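Local coordinates for protein arginine--tRNA ligase (Campylobacter jejuni, PDB 3FNR) that catalyses the ATP-dependent attachment of L-arginine to tRNA(Arg), yielding arginyl-tRNA(Arg), AMP and diphosphate, at residues A[273-278]-A[319-324]; A[304-309]-A[446-451]; A[180-185]-A[258-263]. The protein carries 1 engineered substitution. One frame throughout, in Å; residues are numbered along the deposited sequence.

Contact 1: A[273-278]-A[319-324]; sequences QMVSLL and THLEFD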
ATOM      1  N   GLN A 273      -2.934   4.913 -10.656  1.00 52.50           N
ATOM      2  CA  GLN A 273      -4.080   5.183 -11.517  1.00 52.48           C
ATOM      3  C   GLN A 273      -5.421   4.742 -10.946  1.00 50.60           C
ATOM      4  O   GLN A 273      -5.471   3.963  -9.996  1.00 49.69           O
ATOM      5  CB  GLN A 273      -3.874   4.617 -12.922  1.00 53.69           C
ATOM      6  CG  GLN A 273      -3.513   5.680 -13.941  1.00 62.94           C
ATOM      7  CD  GLN A 273      -4.718   6.423 -14.528  1.00 61.41           C
ATOM      8  OE1 GLN A 273      -5.714   6.690 -13.847  1.00 57.58           O
ATOM      9  NE2 GLN A 273      -4.614   6.772 -15.806  1.00 58.68           N
ATOM     10  N   MET A 274      -6.488   5.269 -11.545  1.00 54.91           N
ATOM     11  CA  MET A 274      -7.856   4.977 -11.120  0.50 57.05           C
ATOM     12  C   MET A 274      -8.203   3.493 -11.265  1.00 55.68           C
ATOM     13  O   MET A 274      -7.718   2.800 -12.165  1.00 53.87           O
ATOM     14  CB  MET A 274      -8.851   5.833 -11.908  0.50 61.40           C
ATOM     15  CG  MET A 274     -10.121   6.196 -11.144  0.50 67.63           C
ATOM     16  SD  MET A 274      -9.923   7.646 -10.087  0.50 75.42           S
ATOM     17  CE  MET A 274     -11.606   7.876  -9.511  0.50 67.08           C
ATOM     18  N   VAL A 275      -9.026   3.007 -10.341  1.00 53.20           N
ATOM     19  CA  VAL A 275      -9.516   1.629 -10.377  1.00 51.80           C
ATOM     20  C   VAL A 275     -11.040   1.623 -10.589  1.00 54.72           C
ATOM     21  O   VAL A 275     -11.765   2.389  -9.948  1.00 57.12           O
ATOM     22  CB  VAL A 275      -9.137   0.857  -9.089  1.00 50.04           C
ATOM     23  CG1 VAL A 275      -9.731  -0.534  -9.085  1.00 47.24           C
ATOM     24  CG2 VAL A 275      -7.626   0.773  -8.941  1.00 55.46           C
ATOM     25  N   SER A 276     -11.516   0.779 -11.504  1.00 54.67           N
ATOM     26  CA  SER A 276     -12.949   0.546 -11.666  1.00 55.15           C
ATOM     27  C   SER A 276     -13.340  -0.783 -11.047  1.00 54.96           C
ATOM     28  O   SER A 276     -12.849  -1.837 -11.463  1.00 58.47           O
ATOM     29  CB  SER A 276     -13.343   0.552 -13.140  1.00 53.15           C
ATOM     30  OG  SER A 276     -13.196   1.841 -13.702  1.00 62.80           O
ATOM     31  N   LEU A 277     -14.221  -0.738 -10.052  1.00 55.71           N
ATOM     32  CA  LEU A 277     -14.753  -1.962  -9.467  1.00 58.42           C
ATOM     33  C   LEU A 277     -16.116  -2.282 -10.048  1.00 57.95           C
ATOM     34  O   LEU A 277     -16.973  -1.404 -10.161  1.00 58.13           O
ATOM     35  CB  LEU A 277     -14.845  -1.858  -7.947  1.00 61.82           C
ATOM     36  CG  LEU A 277     -13.580  -2.107  -7.132  1.00 66.68           C
ATOM     37  CD1 LEU A 277     -13.821  -1.681  -5.699  1.00 66.26           C
ATOM     38  CD2 LEU A 277     -13.133  -3.568  -7.202  1.00 69.27           C
ATOM     39  N   LEU A 278     -16.303  -3.544 -10.415  1.00 61.07           N
ATOM     40  CA  LEU A 278     -17.567  -4.014 -10.974  1.00 64.76           C
ATOM     41  C   LEU A 278     -18.139  -5.150 -10.146  1.00 66.56           C
ATOM     42  O   LEU A 278     -17.391  -5.908  -9.527  1.00 66.06           O
ATOM     43  CB  LEU A 278     -17.385  -4.509 -12.414  1.00 62.42           C
ATOM     44  CG  LEU A 278     -16.865  -3.572 -13.505  1.00 60.32           C
ATOM     45  CD1 LEU A 278     -16.588  -4.367 -14.760  1.00 62.58           C
ATOM     46  CD2 LEU A 278     -17.852  -2.470 -13.797  1.00 54.67           C
ATOM     47  N   THR A 319      -1.487   2.410 -15.078  1.00 70.33           N
ATOM     48  CA  THR A 319      -2.487   1.963 -16.054  1.00 67.70           C
ATOM     49  C   THR A 319      -3.815   1.667 -15.347  1.00 67.50           C
ATOM     50  O   THR A 319      -3.817   1.241 -14.178  1.00 66.56           O
ATOM     51  CB  THR A 319      -2.015   0.708 -16.841  1.00 69.03           C
ATOM     52  OG1 THR A 319      -2.087  -0.450 -16.003  1.00 65.16           O
ATOM     53  CG2 THR A 319      -0.579   0.878 -17.341  1.00 68.04           C
ATOM     54  N   HIS A 320      -4.928   1.896 -16.055  1.00 63.56           N
ATOM     55  CA  HIS A 320      -6.282   1.667 -15.528  0.50 60.97           C
ATOM     56  C   HIS A 320      -6.550   0.195 -15.220  1.00 63.32           C
ATOM     57  O   HIS A 320      -6.281  -0.677 -16.054  1.00 64.61           O
ATOM     58  CB  HIS A 320      -7.340   2.151 -16.524  0.50 58.10           C
ATOM     59  CG  HIS A 320      -7.418   3.639 -16.658  0.50 49.23           C
ATOM     60  ND1 HIS A 320      -8.155   4.426 -15.800  0.50 42.20           N
ATOM     61  CD2 HIS A 320      -6.870   4.480 -17.566  0.50 44.87           C
ATOM     62  CE1 HIS A 320      -8.049   5.690 -16.167  0.50 41.60           C
ATOM     63  NE2 HIS A 320      -7.277   5.750 -17.238  0.50 40.50           N
ATOM     64  N   LEU A 321      -7.101  -0.065 -14.039  1.00 61.62           N
ATOM     65  CA  LEU A 321      -7.437  -1.404 -13.607  1.00 58.84           C
ATOM     66  C   LEU A 321      -8.949  -1.527 -13.486  1.00 57.95           C
ATOM     67  O   LEU A 321      -9.598  -0.727 -12.808  1.00 57.08           O
ATOM     68  CB  LEU A 321      -6.745  -1.709 -12.270  1.00 60.68           C
ATOM     69  CG  LEU A 321      -6.675  -3.117 -11.651  1.00 65.44           C
ATOM     70  CD1 LEU A 321      -7.747  -3.315 -10.595  1.00 65.96           C
ATOM     71  CD2 LEU A 321      -6.692  -4.263 -12.680  1.00 66.35           C
ATOM     72  N   GLU A 322      -9.501  -2.527 -14.163  1.00 57.60           N
ATOM     73  CA  GLU A 322     -10.917  -2.845 -14.065  1.00 57.19           C
ATOM     74  C   GLU A 322     -11.057  -4.281 -13.591  1.00 55.05           C
ATOM     75  O   GLU A 322     -10.418  -5.187 -14.134  1.00 54.77           O
ATOM     76  CB  GLU A 322     -11.605  -2.665 -15.417  1.00 61.24           C
ATOM     77  CG  GLU A 322     -13.125  -2.835 -15.381  1.00 72.49           C
ATOM     78  CD  GLU A 322     -13.722  -3.081 -16.758  1.00 82.46           C
ATOM     79  OE1 GLU A 322     -13.386  -4.112 -17.388  1.00 84.12           O
ATOM     80  OE2 GLU A 322     -14.536  -2.246 -17.207  1.00 85.28           O
ATOM     81  N   PHE A 323     -11.876  -4.490 -12.567  1.00 54.64           N
ATOM     82  CA  PHE A 323     -12.081  -5.834 -12.052  1.00 55.59           C
ATOM     83  C   PHE A 323     -13.515  -6.073 -11.625  1.00 56.01           C
ATOM     84  O   PHE A 323     -14.122  -5.226 -10.979  1.00 56.66           O
ATOM     85  CB  PHE A 323     -11.132  -6.128 -10.888  1.00 55.07           C
ATOM     86  CG  PHE A 323     -10.916  -7.592 -10.648  1.00 57.87           C
ATOM     87  CD1 PHE A 323      -9.900  -8.272 -11.317  1.00 63.60           C
ATOM     88  CD2 PHE A 323     -11.728  -8.296  -9.762  1.00 54.19           C
ATOM     89  CE1 PHE A 323      -9.697  -9.637 -11.105  1.00 64.78           C
ATOM     90  CE2 PHE A 323     -11.535  -9.656  -9.545  1.00 54.97           C
ATOM     91  CZ  PHE A 323     -10.517 -10.329 -10.218  1.00 59.68           C
ATOM     92  N   ASP A 324     -14.046  -7.234 -12.004  1.00 60.42           N
ATOM     93  CA  ASP A 324     -15.366  -7.668 -11.566  1.00 62.13           C
ATOM     94  C   ASP A 324     -15.220  -8.618 -10.384  1.00 59.80           C
ATOM     95  O   ASP A 324     -14.626  -9.691 -10.508  1.00 58.02           O
ATOM     96  CB  ASP A 324     -16.138  -8.345 -12.707  1.00 64.99           C
ATOM     97  CG  ASP A 324     -17.653  -8.341 -12.484  1.00 67.95           C
ATOM     98  OD1 ASP A 324     -18.110  -8.504 -11.330  1.00 66.85           O
ATOM     99  OD2 ASP A 324     -18.396  -8.181 -13.477  1.00 70.39           O
TER
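Leu321 O is met by two groups from the neighbouring strand: Ser276 N donates to it at 2.8 Å, and Val275 CA-H comes up beside that bond with CA 3.4 Å from the oxygen. The parallel ladder continues with Phe323 N to Ser276 O and then Leu278 N to Phe323 O, while the first rung, Leu321 N to Met274 O, is weak at 3.5 Å. On one face of the sheet Val275 and Leu321 lie side by side, CG1 of the valine against CD1 of the leucine (3.7 Å), and Arg51 of helix 50-65 packs on both. On the other face Leu278 CD1 reaches back across the carboxylate carbon of Glu322, Glu322 CD, at 3.7 Å. Ahead of the bridged residues, Gln273 OE1 turns back to accept Met274 N at 2.8 Å. Asp324 is bound outside the pair, by Ser326 and Gly281. Backbone bonds therefore carry this part of the class I catalytic domain's mixed, largely parallel sheet; Val275 and Leu321 meet on one face, while on the other Leu278 packs against the chain of Glu322 among polar groups.

Contact 2: A[304-309]-A[446-451]; sequences GSDALR and MGIEAK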
ATOM      1  N   GLY A 304     -12.751  -9.660   1.204  1.00 41.06           N
ATOM      2  CA  GLY A 304     -11.642 -10.184   1.995  1.00 38.24           C
ATOM      3  C   GLY A 304     -10.317  -9.546   1.626  1.00 38.29           C
ATOM      4  O   GLY A 304     -10.147  -9.020   0.520  1.00 44.09           O
ATOM      5  N   SER A 305      -9.375  -9.616   2.563  1.00 42.03           N
ATOM      6  CA  SER A 305      -8.072  -8.962   2.459  1.00 43.02           C
ATOM      7  C   SER A 305      -7.193  -9.481   1.318  1.00 45.90           C
ATOM      8  O   SER A 305      -6.609  -8.685   0.578  1.00 44.86           O
ATOM      9  CB  SER A 305      -7.320  -9.094   3.785  1.00 45.68           C
ATOM     10  OG  SER A 305      -6.082  -8.408   3.737  1.00 49.73           O
ATOM     11  N   ASP A 306      -7.095 -10.804   1.195  1.00 40.99           N
ATOM     12  CA  ASP A 306      -6.284 -11.441   0.151  1.00 39.43           C
ATOM     13  C   ASP A 306      -6.675 -10.970  -1.238  1.00 41.13           C
ATOM     14  O   ASP A 306      -5.805 -10.661  -2.054  1.00 41.46           O
ATOM     15  CB  ASP A 306      -6.407 -12.962   0.223  1.00 41.74           C
ATOM     16  CG  ASP A 306      -5.936 -13.530   1.555  1.00 47.69           C
ATOM     17  OD1 ASP A 306      -5.171 -12.849   2.276  1.00 48.87           O
ATOM     18  OD2 ASP A 306      -6.331 -14.669   1.883  1.00 53.07           O
ATOM     19  N   ALA A 307      -7.984 -10.896  -1.484  1.00 35.64           N
ATOM     20  CA  ALA A 307      -8.514 -10.466  -2.764  1.00 38.64           C
ATOM     21  C   ALA A 307      -8.141  -9.022  -3.048  1.00 39.79           C
ATOM     22  O   ALA A 307      -7.716  -8.715  -4.155  1.00 42.38           O
ATOM     23  CB  ALA A 307     -10.017 -10.651  -2.807  1.00 41.03           C
ATOM     24  N   LEU A 308      -8.270  -8.150  -2.044  1.00 39.89           N
ATOM     25  CA  LEU A 308      -7.868  -6.739  -2.175  1.00 35.26           C
ATOM     26  C   LEU A 308      -6.389  -6.627  -2.504  1.00 33.70           C
ATOM     27  O   LEU A 308      -5.999  -5.906  -3.430  1.00 35.32           O
ATOM     28  CB  LEU A 308      -8.164  -5.943  -0.894  1.00 36.68           C
ATOM     29  CG  LEU A 308      -8.028  -4.422  -1.067  1.00 40.16           C
ATOM     30  CD1 LEU A 308      -9.376  -3.773  -1.276  1.00 41.55           C
ATOM     31  CD2 LEU A 308      -7.339  -3.798   0.124  1.00 36.80           C
ATOM     32  N   ARG A 309      -5.575  -7.369  -1.758  1.00 30.11           N
ATOM     33  CA  ARG A 309      -4.142  -7.356  -1.936  1.00 34.28           C
ATOM     34  C   ARG A 309      -3.737  -7.897  -3.310  1.00 35.85           C
ATOM     35  O   ARG A 309      -2.692  -7.525  -3.833  1.00 44.46           O
ATOM     36  CB  ARG A 309      -3.451  -8.151  -0.822  1.00 32.30           C
ATOM     37  CG  ARG A 309      -3.556  -7.554   0.600  1.00 38.40           C
ATOM     38  CD  ARG A 309      -3.032  -6.127   0.699  1.00 41.27           C
ATOM     39  NE  ARG A 309      -1.602  -6.023   0.397  1.00 30.95           N
ATOM     40  CZ  ARG A 309      -0.646  -5.796   1.293  1.00 38.06           C
ATOM     41  NH1 ARG A 309      -0.946  -5.648   2.576  1.00 33.78           N
ATOM     42  NH2 ARG A 309       0.625  -5.721   0.901  1.00 37.66           N
ATOM     43  N   MET A 446       2.989 -10.018  -0.456  1.00 41.77           N
ATOM     44  CA  MET A 446       1.720  -9.380  -0.821  1.00 39.93           C
ATOM     45  C   MET A 446       0.778  -9.298   0.388  1.00 38.28           C
ATOM     46  O   MET A 446      -0.382  -8.911   0.250  1.00 38.02           O
ATOM     47  CB  MET A 446       1.028 -10.168  -1.948  1.00 39.81           C
ATOM     48  CG  MET A 446       1.750 -10.196  -3.295  1.00 37.28           C
ATOM     49  SD  MET A 446       0.920 -11.238  -4.520  1.00 26.77           S
ATOM     50  CE  MET A 446      -0.713 -10.548  -4.598  1.00 32.07           C
ATOM     51  N   GLY A 447       1.272  -9.667   1.569  1.00 40.75           N
ATOM     52  CA  GLY A 447       0.458  -9.660   2.790  1.00 41.80           C
ATOM     53  C   GLY A 447      -0.636 -10.720   2.813  1.00 42.19           C
ATOM     54  O   GLY A 447      -1.674 -10.548   3.460  1.00 46.78           O
ATOM     55  N   ILE A 448      -0.391 -11.814   2.097  1.00 42.21           N
ATOM     56  CA  ILE A 448      -1.314 -12.939   2.006  1.00 38.64           C
ATOM     57  C   ILE A 448      -0.629 -14.169   2.592  1.00 42.92           C
ATOM     58  O   ILE A 448       0.499 -14.494   2.215  1.00 44.39           O
ATOM     59  CB  ILE A 448      -1.705 -13.220   0.532  1.00 36.60           C
ATOM     60  CG1 ILE A 448      -2.428 -12.011  -0.076  1.00 35.13           C
ATOM     61  CG2 ILE A 448      -2.538 -14.496   0.413  1.00 43.22           C
ATOM     62  CD1 ILE A 448      -2.710 -12.121  -1.564  1.00 31.55           C
ATOM     63  N   GLU A 449      -1.314 -14.837   3.513  1.00 44.88           N
ATOM     64  CA  GLU A 449      -0.841 -16.085   4.100  1.00 50.33           C
ATOM     65  C   GLU A 449      -1.403 -17.269   3.309  1.00 45.54           C
ATOM     66  O   GLU A 449      -2.619 -17.391   3.139  1.00 39.89           O
ATOM     67  CB  GLU A 449      -1.267 -16.150   5.570  1.00 47.20           C
ATOM     68  CG  GLU A 449      -0.784 -17.368   6.342  1.00 57.28           C
ATOM     69  CD  GLU A 449      -1.252 -17.363   7.800  1.00 64.34           C
ATOM     70  OE1 GLU A 449      -1.145 -18.417   8.462  1.00 74.23           O
ATOM     71  OE2 GLU A 449      -1.725 -16.305   8.288  1.00 73.83           O
ATOM     72  N   ALA A 450      -0.513 -18.127   2.815  1.00 46.98           N
ATOM     73  CA  ALA A 450      -0.905 -19.278   2.007  1.00 42.36           C
ATOM     74  C   ALA A 450      -1.639 -20.331   2.835  1.00 43.98           C
ATOM     75  O   ALA A 450      -1.249 -20.631   3.967  1.00 46.92           O
ATOM     76  CB  ALA A 450       0.317 -19.889   1.332  1.00 42.66           C
ATOM     77  N   LYS A 451      -2.697 -20.886   2.255  1.00 47.45           N
ATOM     78  CA  LYS A 451      -3.549 -21.864   2.935  1.00 48.74           C
ATOM     79  C   LYS A 451      -3.054 -23.291   2.759  1.00 49.37           C
ATOM     80  O   LYS A 451      -2.689 -23.699   1.653  1.00 50.06           O
ATOM     81  CB  LYS A 451      -4.979 -21.777   2.406  1.00 47.77           C
ATOM     82  CG  LYS A 451      -5.715 -20.504   2.779  1.00 58.90           C
ATOM     83  CD  LYS A 451      -7.086 -20.472   2.136  1.00 57.83           C
ATOM     84  CE  LYS A 451      -7.728 -19.108   2.280  1.00 64.50           C
ATOM     85  NZ  LYS A 451      -8.619 -18.830   1.121  1.00 72.57           N
TER
HETATM   86  O   HOH W   1      -4.469 -10.637   3.344  1.00 37.10           O
HETATM   87  O   HOH W   2      -3.944 -14.359   4.177  1.00 38.86           O
HETATM   88  O   HOH W   3      -5.014 -16.927   1.874  1.00 48.89           O
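Asp306 and Ile448 meet in a buried, water-bridged junction between the start of helix 305-311, in the catalytic domain, and the C-terminal tail that leaves helix 425-445 of the anticodon-binding domain. No direct hydrogen bond crosses it. The carboxylate of Asp306 lies across the isoleucine, with Asp306 OD1 3.6 Å from Ile448 CG2, and Ile448 CD1 reaches the backbone at Asp306 O (3.5 Å). Waters do the polar work. One donates to Asp306 OD1 and to Gly447 O and accepts from Ser305 OG; a second donates to OD1 and accepts Glu449 N at 2.8 Å; a third joins Asp306 OD2 to Glu449 O. The carboxylate is thus held by three waters, each leading on to the tail backbone. Lys451 NZ stands 4.8 Å from Asp306 OD2, too far to touch, though its charge and the nearby helix N terminus would probably stabilise the anion.

One helical turn on, the Arg309 chain is folded at chi2 (-56°) and chi3 (-63°), which place CD and NE, and Met446 O sits 2.9 Å above its guanidinium plane, toward the rim. Although Arg309 NE is 3.1 Å from Met446 O, the angle is too poor for a bond. NH1 makes a salt bridge to Asp57 and a hydrogen bond to Ala158 O, NH2 a hydrogen bond to Thr58; Asp57 and Thr58 tie the group to helix 50-65. Gly447, lacking a side chain, passes over the same face.

Gly447 has positive phi and is the C-prime residue of a Schellman motif, Ile448 N bonding back to Phe443 O and Gly447 N to Ser444 O. A helix closed in this way, followed by an extended tail laid on the catalytic domain, joins the class I core to the helical DALR anticodon-binding domain.

Contact 3: A[180-185]-A[258-263]; sequences ESLKEH and EFLGFD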
ATOM      1  N   GLU A 180      14.005  30.919   4.341  1.00 40.52           N
ATOM      2  CA  GLU A 180      15.416  31.273   4.358  1.00 40.42           C
ATOM      3  C   GLU A 180      16.253  30.456   3.384  1.00 42.40           C
ATOM      4  O   GLU A 180      17.009  31.026   2.591  1.00 41.03           O
ATOM      5  CB  GLU A 180      15.975  31.200   5.781  1.00 40.42           C
ATOM      6  CG  GLU A 180      15.611  32.430   6.605  1.00 57.08           C
ATOM      7  CD  GLU A 180      16.269  33.692   6.060  1.00 71.56           C
ATOM      8  OE1 GLU A 180      15.633  34.405   5.251  1.00 76.36           O
ATOM      9  OE2 GLU A 180      17.440  33.950   6.418  1.00 81.29           O
ATOM     10  N   SER A 181      16.095  29.133   3.428  1.00 37.66           N
ATOM     11  CA  SER A 181      16.851  28.230   2.555  1.00 38.99           C
ATOM     12  C   SER A 181      16.512  28.478   1.090  1.00 39.75           C
ATOM     13  O   SER A 181      17.402  28.497   0.240  1.00 46.70           O
ATOM     14  CB  SER A 181      16.612  26.769   2.940  1.00 39.58           C
ATOM     15  OG  SER A 181      17.310  25.881   2.077  1.00 45.77           O
ATOM     16  N   LEU A 182      15.229  28.702   0.816  1.00 34.74           N
ATOM     17  CA  LEU A 182      14.755  29.100  -0.510  1.00 38.74           C
ATOM     18  C   LEU A 182      15.388  30.407  -1.003  1.00 41.89           C
ATOM     19  O   LEU A 182      15.719  30.524  -2.184  1.00 38.23           O
ATOM     20  CB  LEU A 182      13.230  29.246  -0.496  1.00 37.94           C
ATOM     21  CG  LEU A 182      12.216  28.289  -1.140  1.00 43.06           C
ATOM     22  CD1 LEU A 182      12.755  26.918  -1.519  1.00 44.86           C
ATOM     23  CD2 LEU A 182      10.985  28.168  -0.257  1.00 31.17           C
ATOM     24  N   LYS A 183      15.538  31.385  -0.108  1.00 39.10           N
ATOM     25  CA  LYS A 183      16.162  32.658  -0.474  1.00 44.22           C
ATOM     26  C   LYS A 183      17.662  32.505  -0.728  1.00 45.22           C
ATOM     27  O   LYS A 183      18.201  33.123  -1.643  1.00 47.26           O
ATOM     28  CB  LYS A 183      15.911  33.751   0.570  1.00 46.50           C
ATOM     29  CG  LYS A 183      16.028  35.157  -0.008  1.00 49.36           C
ATOM     30  CD  LYS A 183      16.416  36.180   1.032  1.00 63.42           C
ATOM     31  CE  LYS A 183      16.959  37.457   0.382  1.00 70.18           C
ATOM     32  NZ  LYS A 183      15.934  38.179  -0.433  1.00 70.13           N
ATOM     33  N   GLU A 184      18.318  31.660   0.065  1.00 44.89           N
ATOM     34  CA  GLU A 184      19.740  31.349  -0.109  1.00 48.28           C
ATOM     35  C   GLU A 184      20.072  30.718  -1.475  1.00 46.78           C
ATOM     36  O   GLU A 184      21.231  30.711  -1.888  1.00 50.84           O
ATOM     37  CB  GLU A 184      20.245  30.471   1.044  1.00 44.56           C
ATOM     38  CG  GLU A 184      20.433  31.241   2.361  1.00 57.27           C
ATOM     39  CD  GLU A 184      20.518  30.348   3.605  1.00 60.62           C
ATOM     40  OE1 GLU A 184      20.169  30.839   4.711  1.00 54.37           O
ATOM     41  OE2 GLU A 184      20.933  29.169   3.480  1.00 68.16           O
ATOM     42  N   HIS A 185      19.049  30.202  -2.159  1.00 47.88           N
ATOM     43  CA  HIS A 185      19.162  29.642  -3.516  1.00 47.18           C
ATOM     44  C   HIS A 185      18.409  30.490  -4.541  1.00 49.46           C
ATOM     45  O   HIS A 185      18.222  30.064  -5.688  1.00 54.49           O
ATOM     46  CB  HIS A 185      18.633  28.204  -3.550  1.00 43.27           C
ATOM     47  CG  HIS A 185      19.411  27.257  -2.694  1.00 42.54           C
ATOM     48  ND1 HIS A 185      19.092  27.012  -1.373  1.00 40.39           N
ATOM     49  CD2 HIS A 185      20.501  26.502  -2.965  1.00 43.57           C
ATOM     50  CE1 HIS A 185      19.956  26.148  -0.867  1.00 30.72           C
ATOM     51  NE2 HIS A 185      20.819  25.820  -1.813  1.00 49.11           N
ATOM     52  N   GLU A 258      14.989  21.652  -5.797  1.00 42.22           N
ATOM     53  CA  GLU A 258      16.201  22.208  -6.402  1.00 46.13           C
ATOM     54  C   GLU A 258      16.583  23.518  -5.718  1.00 42.60           C
ATOM     55  O   GLU A 258      17.762  23.785  -5.485  1.00 38.56           O
ATOM     56  CB  GLU A 258      16.023  22.427  -7.909  1.00 46.87           C
ATOM     57  CG  GLU A 258      15.937  21.141  -8.750  1.00 58.39           C
ATOM     58  CD  GLU A 258      17.248  20.356  -8.830  1.00 65.14           C
ATOM     59  OE1 GLU A 258      17.190  19.135  -9.092  1.00 69.69           O
ATOM     60  OE2 GLU A 258      18.335  20.947  -8.640  1.00 69.65           O
ATOM     61  N   PHE A 259      15.571  24.310  -5.368  1.00 42.92           N
ATOM     62  CA  PHE A 259      15.765  25.579  -4.662  1.00 41.57           C
ATOM     63  C   PHE A 259      16.033  25.389  -3.158  1.00 43.99           C
ATOM     64  O   PHE A 259      16.048  26.359  -2.404  1.00 48.31           O
ATOM     65  CB  PHE A 259      14.544  26.480  -4.840  1.00 38.16           C
ATOM     66  CG  PHE A 259      14.535  27.283  -6.123  1.00 38.16           C
ATOM     67  CD1 PHE A 259      15.669  27.971  -6.556  1.00 35.43           C
ATOM     68  CD2 PHE A 259      13.368  27.390  -6.865  1.00 36.71           C
ATOM     69  CE1 PHE A 259      15.642  28.723  -7.724  1.00 44.38           C
ATOM     70  CE2 PHE A 259      13.327  28.131  -8.031  1.00 38.97           C
ATOM     71  CZ  PHE A 259      14.468  28.806  -8.466  1.00 41.90           C
ATOM     72  N   LEU A 260      16.222  24.146  -2.724  1.00 41.92           N
ATOM     73  CA  LEU A 260      16.598  23.860  -1.341  1.00 41.19           C
ATOM     74  C   LEU A 260      17.948  23.151  -1.305  1.00 44.03           C
ATOM     75  O   LEU A 260      18.411  22.706  -0.247  1.00 47.62           O
ATOM     76  CB  LEU A 260      15.521  23.030  -0.636  1.00 37.95           C
ATOM     77  CG  LEU A 260      14.193  23.711  -0.272  1.00 39.11           C
ATOM     78  CD1 LEU A 260      13.141  22.690   0.105  1.00 38.49           C
ATOM     79  CD2 LEU A 260      14.369  24.690   0.872  1.00 34.63           C
ATOM     80  N   GLY A 261      18.581  23.057  -2.472  1.00 45.57           N
ATOM     81  CA  GLY A 261      19.915  22.480  -2.578  1.00 44.38           C
ATOM     82  C   GLY A 261      19.889  20.993  -2.857  1.00 46.31           C
ATOM     83  O   GLY A 261      20.945  20.365  -2.970  1.00 46.77           O
ATOM     84  N   PHE A 262      18.685  20.431  -2.975  1.00 44.32           N
ATOM     85  CA  PHE A 262      18.529  18.999  -3.225  1.00 45.87           C
ATOM     86  C   PHE A 262      18.583  18.671  -4.715  1.00 44.04           C
ATOM     87  O   PHE A 262      18.226  19.495  -5.560  1.00 44.13           O
ATOM     88  CB  PHE A 262      17.215  18.462  -2.643  1.00 41.67           C
ATOM     89  CG  PHE A 262      17.054  18.684  -1.160  1.00 41.72           C
ATOM     90  CD1 PHE A 262      15.964  19.400  -0.673  1.00 35.43           C
ATOM     91  CD2 PHE A 262      17.978  18.171  -0.254  1.00 30.88           C
ATOM     92  CE1 PHE A 262      15.801  19.610   0.695  1.00 35.70           C
ATOM     93  CE2 PHE A 262      17.827  18.385   1.115  1.00 41.17           C
ATOM     94  CZ  PHE A 262      16.734  19.110   1.587  1.00 36.41           C
ATOM     95  N   ASP A 263      19.032  17.455  -5.014  1.00 42.06           N
ATOM     96  CA  ASP A 263      18.919  16.882  -6.342  1.00 41.57           C
ATOM     97  C   ASP A 263      17.517  16.288  -6.414  1.00 42.13           C
ATOM     98  O   ASP A 263      17.197  15.334  -5.696  1.00 44.06           O
ATOM     99  CB  ASP A 263      20.010  15.819  -6.539  1.00 45.69           C
ATOM    100  CG  ASP A 263      19.981  15.162  -7.919  1.00 56.15           C
ATOM    101  OD1 ASP A 263      19.205  15.581  -8.811  1.00 58.40           O
ATOM    102  OD2 ASP A 263      20.766  14.208  -8.112  1.00 65.21           O
TER
HETATM  103  O   HOH W   4      17.664  23.075   2.414  1.00 42.24           O
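His185 and Phe259 approach with their CA atoms 5.4 Å apart, where the C-terminal part of helix 175-184 meets the end of helix 250-258, which turns out through a type I turn from Glu258 to Gly261. The imidazole of His185 does much of the touching. It lies over the peptide that links Leu260 to Gly261, with Leu260 C and Gly261 N each 3.6 Å from the ring plane and displaced toward the rim. Its rotation is set from its own helix, since His185 ND1 donates to Ser181 O at 2.8 Å, the acceptor only 12° out of the ring plane; ND1 therefore carries a proton. Phe259 O is also near ND1, but at a poor angle. In return, Phe259 presents CD1 to the carbonyl of His185, at 3.4 Å from His185 O.

The apolar part centres on Leu182, whose CD1 reaches Leu260 CD2 at 3.6 Å and also touches Phe259 CB. Leu182 CA-H points almost straight at Phe259 O, 168° at the hydrogen. Leu260 CD2 comes against Ser181 OG as well (3.4 Å), and that hydroxyl is tied to Leu260 O by a water with 2.8 Å from the water to each, so hydrocarbon and water link lie next to each other. Ile224 and Lys228 of helix 219-231 pack against Leu260 from outside the pair, and Ile188 of strand 188-191 touches Leu182.

Gly261, with positive phi, is the C-prime residue of a Schellman motif, with Phe262 N bonded to Met257 O. This helix end belongs to the beta-alpha-beta crossover from strand 237-243 through helix 250-258 to the parallel strand 267-279, a unit of the Rossmann-type core of class I synthetases.

From the N terminus, contact 3 comes first: the chain leaves helix 175-184, makes the small antiparallel sheet, helix 219-231, strand 237-243 and helix 250-258, and closes that loop at 258-263. It is complete before either of the others opens. Contact 1 opens on strand 267-279, contact 2 on helix 305-311; contact 1 closes at 319-324, contact 2 only at 446-451, so these two cross. Their centres lie about 18 Å apart without touching, and helix 305-311 leads on to strand 321-324. Contact 1 extends the catalytic sheet, contact 2 brings the C-terminal tail onto helix 305-311 of the catalytic domain, and contact 3, its centre about 40 Å from that of contact 1, joins helix 175-184 to the turn after helix 250-258.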